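Local coordinates for L-amino acid deaminase (Proteus vulgaris, PDB 5HXW), which binds FAD and, as a membrane-bound flavoenzyme, probably catalyses the oxidative deamination of L-amino acids, at residues A[206-220]-A[223-235]. Numbering follows the deposited sequence.
Sequences TQCAARGLETQAGVI and VVTEKGAIKTSQV. With FAD (flavin-adenine dinucleotide), chain G.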
ATOM      1  N   THR A 206      17.549  -2.051 -10.985  1.00 67.36           N
ATOM      2  CA  THR A 206      16.939  -3.288 -10.472  1.00 67.90           C
ATOM      3  C   THR A 206      17.984  -4.371 -10.182  1.00 69.29           C
ATOM      4  O   THR A 206      19.108  -4.306 -10.696  1.00 71.58           O
ATOM      5  CB  THR A 206      15.853  -3.831 -11.433  1.00 67.73           C
ATOM      6  OG1 THR A 206      16.426  -4.105 -12.717  1.00 68.82           O
ATOM      7  CG2 THR A 206      14.706  -2.827 -11.585  1.00 66.84           C
ATOM      8  N   GLN A 207      17.598  -5.354  -9.360  1.00 68.95           N
ATOM      9  CA  GLN A 207      18.489  -6.420  -8.839  1.00 69.78           C
ATOM     10  C   GLN A 207      19.708  -5.849  -8.089  1.00 70.87           C
ATOM     11  O   GLN A 207      20.813  -6.403  -8.130  1.00 72.77           O
ATOM     12  CB  GLN A 207      18.908  -7.422  -9.941  1.00 70.57           C
ATOM     13  CG  GLN A 207      17.768  -8.085 -10.716  1.00 70.39           C
ATOM     14  CD  GLN A 207      16.787  -8.859  -9.843  1.00 69.69           C
ATOM     15  OE1 GLN A 207      17.179  -9.588  -8.926  1.00 70.09           O
ATOM     16  NE2 GLN A 207      15.498  -8.709 -10.136  1.00 68.64           N
ATOM     17  N   CYS A 208      19.470  -4.746  -7.381  1.00 70.23           N
ATOM     18  CA  CYS A 208      20.518  -3.922  -6.799  1.00 70.24           C
ATOM     19  C   CYS A 208      20.073  -3.447  -5.411  1.00 69.16           C
ATOM     20  O   CYS A 208      19.453  -2.388  -5.264  1.00 69.43           O
ATOM     21  CB  CYS A 208      20.812  -2.750  -7.747  1.00 71.08           C
ATOM     22  SG  CYS A 208      22.021  -1.537  -7.184  1.00 72.58           S
ATOM     23  N   ALA A 209      20.388  -4.260  -4.403  1.00 68.65           N
ATOM     24  CA  ALA A 209      19.962  -4.032  -3.021  1.00 67.88           C
ATOM     25  C   ALA A 209      20.787  -2.949  -2.338  1.00 68.75           C
ATOM     26  O   ALA A 209      22.010  -2.928  -2.464  1.00 70.47           O
ATOM     27  CB  ALA A 209      20.044  -5.329  -2.226  1.00 66.90           C
ATOM     28  N   ALA A 210      20.111  -2.055  -1.618  1.00 68.03           N
ATOM     29  CA  ALA A 210      20.779  -1.079  -0.760  1.00 69.12           C
ATOM     30  C   ALA A 210      21.015  -1.685   0.624  1.00 70.07           C
ATOM     31  O   ALA A 210      20.068  -1.963   1.365  1.00 69.20           O
ATOM     32  CB  ALA A 210      19.970   0.205  -0.663  1.00 68.09           C
ATOM     33  N   ARG A 211      22.286  -1.898   0.953  1.00 72.12           N
ATOM     34  CA  ARG A 211      22.688  -2.488   2.232  1.00 73.29           C
ATOM     35  C   ARG A 211      22.570  -1.482   3.381  1.00 74.17           C
ATOM     36  O   ARG A 211      22.125  -1.826   4.481  1.00 73.50           O
ATOM     37  CB  ARG A 211      24.112  -3.040   2.135  1.00 75.06           C
ATOM     38  CG  ARG A 211      24.250  -4.186   1.146  1.00 75.34           C
ATOM     39  CD  ARG A 211      25.702  -4.521   0.874  1.00 77.70           C
ATOM     40  NE  ARG A 211      25.833  -5.781   0.144  1.00 77.89           N
ATOM     41  CZ  ARG A 211      26.952  -6.226  -0.423  1.00 79.26           C
ATOM     42  NH1 ARG A 211      28.078  -5.521  -0.369  1.00 80.48           N
ATOM     43  NH2 ARG A 211      26.939  -7.392  -1.056  1.00 79.58           N
ATOM     44  N   GLY A 212      22.963  -0.242   3.102  1.00 75.71           N
ATOM     45  CA  GLY A 212      22.932   0.843   4.076  1.00 77.71           C
ATOM     46  C   GLY A 212      23.591   2.092   3.533  1.00 79.50           C
ATOM     47  O   GLY A 212      23.747   2.250   2.317  1.00 80.18           O
ATOM     48  N   LEU A 213      23.985   2.979   4.439  1.00 81.70           N
ATOM     49  CA  LEU A 213      24.591   4.250   4.049  1.00 83.96           C
ATOM     50  C   LEU A 213      25.822   4.632   4.870  1.00 86.15           C
ATOM     51  O   LEU A 213      25.945   4.254   6.037  1.00 86.27           O
ATOM     52  CB  LEU A 213      23.545   5.382   4.043  1.00 83.52           C
ATOM     53  CG  LEU A 213      22.518   5.555   5.166  1.00 82.78           C
ATOM     54  CD1 LEU A 213      23.089   6.317   6.354  1.00 84.91           C
ATOM     55  CD2 LEU A 213      21.309   6.284   4.610  1.00 81.60           C
ATOM     56  N   GLU A 214      26.727   5.371   4.227  1.00 88.56           N
ATOM     57  CA  GLU A 214      27.917   5.936   4.869  1.00 92.15           C
ATOM     58  C   GLU A 214      27.594   7.337   5.395  1.00 93.92           C
ATOM     59  O   GLU A 214      26.949   8.135   4.702  1.00 92.57           O
ATOM     60  CB  GLU A 214      29.083   6.020   3.877  1.00 93.57           C
ATOM     61  CG  GLU A 214      29.480   4.713   3.203  1.00 93.07           C
ATOM     62  CD  GLU A 214      30.556   3.945   3.945  1.00 94.79           C
ATOM     63  OE1 GLU A 214      30.425   2.708   4.047  1.00 93.89           O
ATOM     64  OE2 GLU A 214      31.535   4.564   4.416  1.00 97.77           O
ATOM     65  N   THR A 215      28.045   7.627   6.614  1.00 97.13           N
ATOM     66  CA  THR A 215      27.830   8.939   7.239  1.00100.17           C
ATOM     67  C   THR A 215      29.105   9.520   7.869  1.00103.77           C
ATOM     68  O   THR A 215      29.861   8.809   8.538  1.00105.45           O
ATOM     69  CB  THR A 215      26.635   8.932   8.234  1.00 99.65           C
ATOM     70  OG1 THR A 215      26.444  10.246   8.778  1.00101.12           O
ATOM     71  CG2 THR A 215      26.827   7.917   9.380  1.00100.09           C
ATOM     72  N   GLN A 216      29.327  10.812   7.628  1.00106.11           N
ATOM     73  CA  GLN A 216      30.498  11.535   8.134  1.00109.59           C
ATOM     74  C   GLN A 216      30.093  12.878   8.735  1.00110.14           C
ATOM     75  O   GLN A 216      29.511  13.723   8.044  1.00109.03           O
ATOM     76  CB  GLN A 216      31.528  11.751   7.020  1.00112.02           C
ATOM     77  CG  GLN A 216      32.347  10.521   6.657  1.00113.28           C
ATOM     78  CD  GLN A 216      33.082  10.680   5.338  1.00114.74           C
ATOM     79  OE1 GLN A 216      32.466  10.744   4.270  1.00113.35           O
ATOM     80  NE2 GLN A 216      34.410  10.736   5.404  1.00116.75           N
ATOM     81  N   ALA A 217      30.402  13.050  10.023  1.00111.23           N
ATOM     82  CA  ALA A 217      30.131  14.278  10.802  1.00111.99           C
ATOM     83  C   ALA A 217      28.682  14.812  10.714  1.00109.67           C
ATOM     84  O   ALA A 217      28.446  16.026  10.724  1.00110.67           O
ATOM     85  CB  ALA A 217      31.154  15.368  10.468  1.00114.34           C
ATOM     86  N   GLY A 218      27.722  13.887  10.637  1.00106.17           N
ATOM     87  CA  GLY A 218      26.301  14.228  10.556  1.00103.28           C
ATOM     88  C   GLY A 218      25.678  14.050   9.182  1.00 99.85           C
ATOM     89  O   GLY A 218      24.548  13.566   9.070  1.00 98.26           O
ATOM     90  N   VAL A 219      26.417  14.442   8.143  1.00 99.19           N
ATOM     91  CA  VAL A 219      25.937  14.386   6.753  1.00 95.97           C
ATOM     92  C   VAL A 219      26.182  13.008   6.107  1.00 93.17           C
ATOM     93  O   VAL A 219      27.260  12.426   6.259  1.00 94.61           O
ATOM     94  CB  VAL A 219      26.494  15.580   5.905  1.00 97.62           C
ATOM     95  CG1 VAL A 219      28.004  15.491   5.686  1.00 99.63           C
ATOM     96  CG2 VAL A 219      25.757  15.727   4.577  1.00 96.12           C
ATOM     97  N   ILE A 220      25.159  12.491   5.420  1.00 89.31           N
ATOM     98  CA  ILE A 220      25.257  11.251   4.631  1.00 86.42           C
ATOM     99  C   ILE A 220      26.194  11.496   3.441  1.00 86.86           C
ATOM    100  O   ILE A 220      26.127  12.548   2.801  1.00 87.42           O
ATOM    101  CB  ILE A 220      23.860  10.756   4.145  1.00 83.38           C
ATOM    102  CG1 ILE A 220      22.871  10.650   5.318  1.00 82.18           C
ATOM    103  CG2 ILE A 220      23.961   9.405   3.434  1.00 81.68           C
ATOM    104  CD1 ILE A 220      21.407  10.697   4.923  1.00 79.93           C
ATOM    105  N   VAL A 223      25.389   5.912  -0.379  1.00 77.94           N
ATOM    106  CA  VAL A 223      24.503   4.760  -0.185  1.00 75.14           C
ATOM    107  C   VAL A 223      25.220   3.553  -0.793  1.00 74.96           C
ATOM    108  O   VAL A 223      25.594   3.575  -1.973  1.00 75.05           O
ATOM    109  CB  VAL A 223      23.097   4.981  -0.811  1.00 73.29           C
ATOM    110  CG1 VAL A 223      22.330   3.672  -0.973  1.00 71.05           C
ATOM    111  CG2 VAL A 223      22.281   5.945   0.032  1.00 72.79           C
ATOM    112  N   VAL A 224      25.431   2.517   0.019  1.00 74.45           N
ATOM    113  CA  VAL A 224      26.170   1.334  -0.426  1.00 75.42           C
ATOM    114  C   VAL A 224      25.205   0.262  -0.917  1.00 74.26           C
ATOM    115  O   VAL A 224      24.327  -0.193  -0.173  1.00 73.52           O
ATOM    116  CB  VAL A 224      27.142   0.782   0.655  1.00 76.60           C
ATOM    117  CG1 VAL A 224      27.976  -0.369   0.105  1.00 76.88           C
ATOM    118  CG2 VAL A 224      28.074   1.876   1.159  1.00 77.97           C
ATOM    119  N   THR A 225      25.373  -0.114  -2.185  1.00 74.75           N
ATOM    120  CA  THR A 225      24.601  -1.190  -2.810  1.00 73.89           C
ATOM    121  C   THR A 225      25.524  -2.361  -3.165  1.00 75.53           C
ATOM    122  O   THR A 225      26.750  -2.237  -3.088  1.00 77.57           O
ATOM    123  CB  THR A 225      23.834  -0.717  -4.080  1.00 72.95           C
ATOM    124  OG1 THR A 225      24.743  -0.553  -5.175  1.00 74.33           O
ATOM    125  CG2 THR A 225      23.062   0.588  -3.839  1.00 71.83           C
ATOM    126  N   GLU A 226      24.928  -3.487  -3.556  1.00 75.60           N
ATOM    127  CA  GLU A 226      25.677  -4.664  -4.027  1.00 77.18           C
ATOM    128  C   GLU A 226      26.421  -4.427  -5.354  1.00 78.03           C
ATOM    129  O   GLU A 226      27.386  -5.133  -5.663  1.00 79.52           O
ATOM    130  CB  GLU A 226      24.761  -5.893  -4.123  1.00 76.43           C
ATOM    131  CG  GLU A 226      23.602  -5.759  -5.102  1.00 76.23           C
ATOM    132  CD  GLU A 226      22.657  -6.944  -5.069  1.00 76.34           C
ATOM    133  OE1 GLU A 226      21.429  -6.717  -5.017  1.00 74.97           O
ATOM    134  OE2 GLU A 226      23.132  -8.101  -5.096  1.00 77.66           O
ATOM    135  N   LYS A 227      25.956  -3.443  -6.125  1.00 77.45           N
ATOM    136  CA  LYS A 227      26.602  -3.033  -7.375  1.00 78.19           C
ATOM    137  C   LYS A 227      27.682  -1.960  -7.164  1.00 78.69           C
ATOM    138  O   LYS A 227      28.410  -1.614  -8.100  1.00 79.38           O
ATOM    139  CB  LYS A 227      25.551  -2.548  -8.386  1.00 77.60           C
ATOM    140  CG  LYS A 227      24.850  -3.658  -9.159  1.00 77.14           C
ATOM    141  CD  LYS A 227      23.818  -3.078 -10.115  1.00 76.88           C
ATOM    142  CE  LYS A 227      23.086  -4.156 -10.899  1.00 76.65           C
ATOM    143  NZ  LYS A 227      23.846  -4.594 -12.102  1.00 78.27           N
ATOM    144  N   GLY A 228      27.780  -1.450  -5.935  1.00 77.72           N
ATOM    145  CA  GLY A 228      28.729  -0.390  -5.585  1.00 78.60           C
ATOM    146  C   GLY A 228      28.101   0.755  -4.809  1.00 77.58           C
ATOM    147  O   GLY A 228      26.961   0.653  -4.348  1.00 75.58           O
ATOM    148  N   ALA A 229      28.848   1.848  -4.670  1.00 78.70           N
ATOM    149  CA  ALA A 229      28.397   3.009  -3.898  1.00 78.11           C
ATOM    150  C   ALA A 229      27.972   4.184  -4.776  1.00 77.97           C
ATOM    151  O   ALA A 229      28.590   4.462  -5.810  1.00 78.42           O
ATOM    152  CB  ALA A 229      29.472   3.440  -2.911  1.00 79.81           C
ATOM    153  N   ILE A 230      26.903   4.858  -4.352  1.00 76.94           N
ATOM    154  CA  ILE A 230      26.433   6.094  -4.985  1.00 76.97           C
ATOM    155  C   ILE A 230      26.583   7.238  -3.980  1.00 77.59           C
ATOM    156  O   ILE A 230      26.009   7.189  -2.887  1.00 77.03           O
ATOM    157  CB  ILE A 230      24.957   6.001  -5.462  1.00 74.90           C
ATOM    158  CG1 ILE A 230      24.710   4.736  -6.300  1.00 73.80           C
ATOM    159  CG2 ILE A 230      24.572   7.254  -6.247  1.00 75.48           C
ATOM    160  CD1 ILE A 230      23.258   4.293  -6.371  1.00 71.49           C
ATOM    161  N   LYS A 231      27.355   8.256  -4.359  1.00 79.02           N
ATOM    162  CA  LYS A 231      27.554   9.445  -3.524  1.00 80.20           C
ATOM    163  C   LYS A 231      26.285  10.296  -3.489  1.00 78.72           C
ATOM    164  O   LYS A 231      25.764  10.692  -4.534  1.00 78.88           O
ATOM    165  CB  LYS A 231      28.752  10.271  -4.010  1.00 82.34           C
ATOM    166  N   THR A 232      25.787  10.537  -2.275  1.00 77.48           N
ATOM    167  CA  THR A 232      24.575  11.331  -2.041  1.00 76.17           C
ATOM    168  C   THR A 232      24.520  11.832  -0.598  1.00 76.99           C
ATOM    169  O   THR A 232      25.110  11.223   0.298  1.00 77.56           O
ATOM    170  CB  THR A 232      23.280  10.544  -2.385  1.00 73.83           C
ATOM    171  OG1 THR A 232      22.149  11.420  -2.319  1.00 72.85           O
ATOM    172  CG2 THR A 232      23.064   9.347  -1.440  1.00 72.58           C
ATOM    173  N   SER A 233      23.814  12.939  -0.384  1.00 77.54           N
ATOM    174  CA  SER A 233      23.560  13.440   0.968  1.00 78.64           C
ATOM    175  C   SER A 233      22.083  13.334   1.369  1.00 77.00           C
ATOM    176  O   SER A 233      21.720  13.630   2.512  1.00 77.76           O
ATOM    177  CB  SER A 233      24.087  14.875   1.133  1.00 80.85           C
ATOM    178  OG  SER A 233      23.306  15.810   0.407  1.00 81.54           O
ATOM    179  N   GLN A 234      21.243  12.900   0.429  1.00 75.29           N
ATOM    180  CA  GLN A 234      19.797  12.824   0.644  1.00 74.30           C
ATOM    181  C   GLN A 234      19.243  11.454   0.267  1.00 72.32           C
ATOM    182  O   GLN A 234      19.471  10.967  -0.844  1.00 72.03           O
ATOM    183  CB  GLN A 234      19.073  13.948  -0.109  1.00 74.75           C
ATOM    184  CG  GLN A 234      19.352  15.344   0.442  1.00 77.04           C
ATOM    185  CD  GLN A 234      18.770  16.456  -0.411  1.00 78.05           C
ATOM    186  OE1 GLN A 234      18.794  16.397  -1.644  1.00 77.82           O
ATOM    187  NE2 GLN A 234      18.254  17.490   0.246  1.00 78.98           N
ATOM    188  N   VAL A 235      18.535  10.834   1.215  1.00 70.97           N
ATOM    189  CA  VAL A 235      18.027   9.461   1.077  1.00 68.64           C
ATOM    190  C   VAL A 235      16.535   9.394   1.420  1.00 67.47           C
ATOM    191  O   VAL A 235      16.086   9.999   2.399  1.00 67.89           O
ATOM    192  CB  VAL A 235      18.823   8.455   1.962  1.00 68.59           C
ATOM    193  CG1 VAL A 235      18.393   7.013   1.705  1.00 66.53           C
ATOM    194  CG2 VAL A 235      20.324   8.581   1.732  1.00 69.76           C
TER
HETATM  195  PA  FAD G 501       6.349  -1.937  -1.797  1.00 57.05           P
HETATM  196  O1A FAD G 501       6.527  -3.326  -1.239  1.00 57.95           O
HETATM  197  O2A FAD G 501       5.379  -1.734  -2.921  1.00 57.75           O
HETATM  198  O5B FAD G 501       7.780  -1.387  -2.266  1.00 58.36           O
HETATM  199  C5B FAD G 501       8.944  -1.591  -1.477  1.00 57.69           C
HETATM  200  C4B FAD G 501      10.068  -2.002  -2.405  1.00 58.00           C
HETATM  201  O4B FAD G 501      11.326  -1.729  -1.793  1.00 58.36           O
HETATM  202  C3B FAD G 501      10.033  -3.492  -2.703  1.00 57.66           C
HETATM  203  O3B FAD G 501       9.921  -3.637  -4.121  1.00 57.25           O
HETATM  204  C2B FAD G 501      11.359  -4.023  -2.178  1.00 58.12           C
HETATM  205  O2B FAD G 501      11.933  -5.011  -3.034  1.00 58.81           O
HETATM  206  C1B FAD G 501      12.228  -2.781  -2.128  1.00 58.69           C
HETATM  207  N9A FAD G 501      13.319  -2.826  -1.127  1.00 59.72           N
HETATM  208  C8A FAD G 501      13.194  -3.104   0.187  1.00 59.53           C
HETATM  209  N7A FAD G 501      14.390  -3.041   0.817  1.00 60.35           N
HETATM  210  C5A FAD G 501      15.308  -2.716  -0.108  1.00 61.00           C
HETATM  211  C6A FAD G 501      16.772  -2.485  -0.120  1.00 62.29           C
HETATM  212  N6A FAD G 501      17.480  -2.598   1.024  1.00 62.86           N
HETATM  213  N1A FAD G 501      17.361  -2.153  -1.298  1.00 62.74           N
HETATM  214  C2A FAD G 501      16.652  -2.031  -2.441  1.00 62.17           C
HETATM  215  N3A FAD G 501      15.316  -2.230  -2.504  1.00 60.67           N
HETATM  216  C4A FAD G 501      14.601  -2.564  -1.392  1.00 60.39           C
HETATM  217  N1  FAD G 501      -3.661  -0.247  -0.772  1.00 58.67           N
HETATM  218  C2  FAD G 501      -4.740   0.444  -1.216  1.00 59.12           C
HETATM  219  O2  FAD G 501      -4.639   1.684  -1.319  1.00 59.33           O
HETATM  220  N3  FAD G 501      -5.902  -0.164  -1.536  1.00 59.95           N
HETATM  221  C4  FAD G 501      -6.069  -1.498  -1.442  1.00 60.14           C
HETATM  222  O4  FAD G 501      -7.163  -2.029  -1.753  1.00 61.17           O
HETATM  223  C4X FAD G 501      -4.924  -2.328  -0.965  1.00 58.51           C
HETATM  224  N5  FAD G 501      -4.995  -3.676  -0.837  1.00 58.53           N
HETATM  225  C5X FAD G 501      -3.938  -4.408  -0.388  1.00 57.70           C
HETATM  226  C6  FAD G 501      -4.035  -5.799  -0.267  1.00 57.42           C
HETATM  227  C7  FAD G 501      -2.947  -6.555   0.178  1.00 56.73           C
HETATM  228  C7M FAD G 501      -3.089  -8.053   0.297  1.00 56.73           C
HETATM  229  C8  FAD G 501      -1.667  -5.863   0.527  1.00 56.47           C
HETATM  230  C8M FAD G 501      -0.443  -6.589   1.010  1.00 56.48           C
HETATM  231  C9  FAD G 501      -1.574  -4.486   0.406  1.00 56.48           C
HETATM  232  C9A FAD G 501      -2.654  -3.726  -0.036  1.00 56.96           C
HETATM  233  N10 FAD G 501      -2.548  -2.317  -0.175  1.00 57.36           N
HETATM  234  C10 FAD G 501      -3.677  -1.594  -0.626  1.00 57.97           C
HETATM  235  C1' FAD G 501      -1.312  -1.619   0.204  1.00 56.37           C
HETATM  236  C2' FAD G 501      -0.312  -1.254  -0.868  1.00 55.56           C
HETATM  237  O2' FAD G 501       0.024  -2.416  -1.627  1.00 54.83           O
HETATM  238  C3' FAD G 501       0.941  -0.762  -0.145  1.00 56.33           C
HETATM  239  O3' FAD G 501       0.615   0.071   0.991  1.00 55.88           O
HETATM  240  C4' FAD G 501       1.898  -0.029  -1.080  1.00 56.58           C
HETATM  241  O4' FAD G 501       2.280  -0.864  -2.190  1.00 56.55           O
HETATM  242  C5' FAD G 501       3.135   0.378  -0.300  1.00 56.36           C
HETATM  243  O5' FAD G 501       4.143   0.744  -1.226  1.00 57.13           O
HETATM  244  P   FAD G 501       5.688   0.646  -0.831  1.00 56.59           P
HETATM  245  O1P FAD G 501       6.446   1.180  -2.013  1.00 58.07           O
HETATM  246  O2P FAD G 501       5.879   1.295   0.513  1.00 58.78           O
HETATM  247  O3P FAD G 501       5.956  -0.928  -0.610  1.00 57.01           O
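Glu-226 reaches back to the backbone of Ala-209, giving and taking a hydrogen bond at the same residue. Its CG stands between the backbone N and the carbonyl carbon (chi1 62°), and the extended chain beyond it carries OE1 to Ala-209 N at 2.7 Å, where the anti lone pair receives a fairly straight bond. Glu-226 N in turn donates to Ala-209 O, while the second carboxylate oxygen, OE2, forms a salt bridge with Arg-356. Arg-211 crosses this side chain at about a right angle and lays one guanidinium face over the backbone at Glu-226, with Glu-226 CA 4.1 Å above the Arg-211 guanidinium plane, over its centre; Arg-211 NE forms its salt bridge with Glu-353. Cys-208 SG, anti to the backbone N (chi1 177°), rests 3.5 Å from Thr-225 OG1 and 3.8 Å from Lys-227 CD.

A classic beta bulge interrupts the antiparallel pairing: Arg-211 and Gly-212 both face Val-224, whose O accepts from Arg-211 N and whose N donates to Gly-212 O. Just before the bulge, Ala-210 pairs with Thr-225 without hydrogen bonds, which leaves its N and O directed away from that strand to meet the FAD adenine, donating to N1A at 2.8 Å and accepting from N6A at 2.7 Å. The Ala-210, Leu-213, Val-223 and Thr-225 side chains share one face of the sheet, where parallel strands 40-43 and 63-66 of the Rossmann-type domain meet several of them. Farther along, Val-235 CG2 touches both Leu-213 CD2 at 3.8 Å and Ile-220 CD1 at 4.0 Å, the two approaching from the same general side and the isoleucine lying crosswise to the valine.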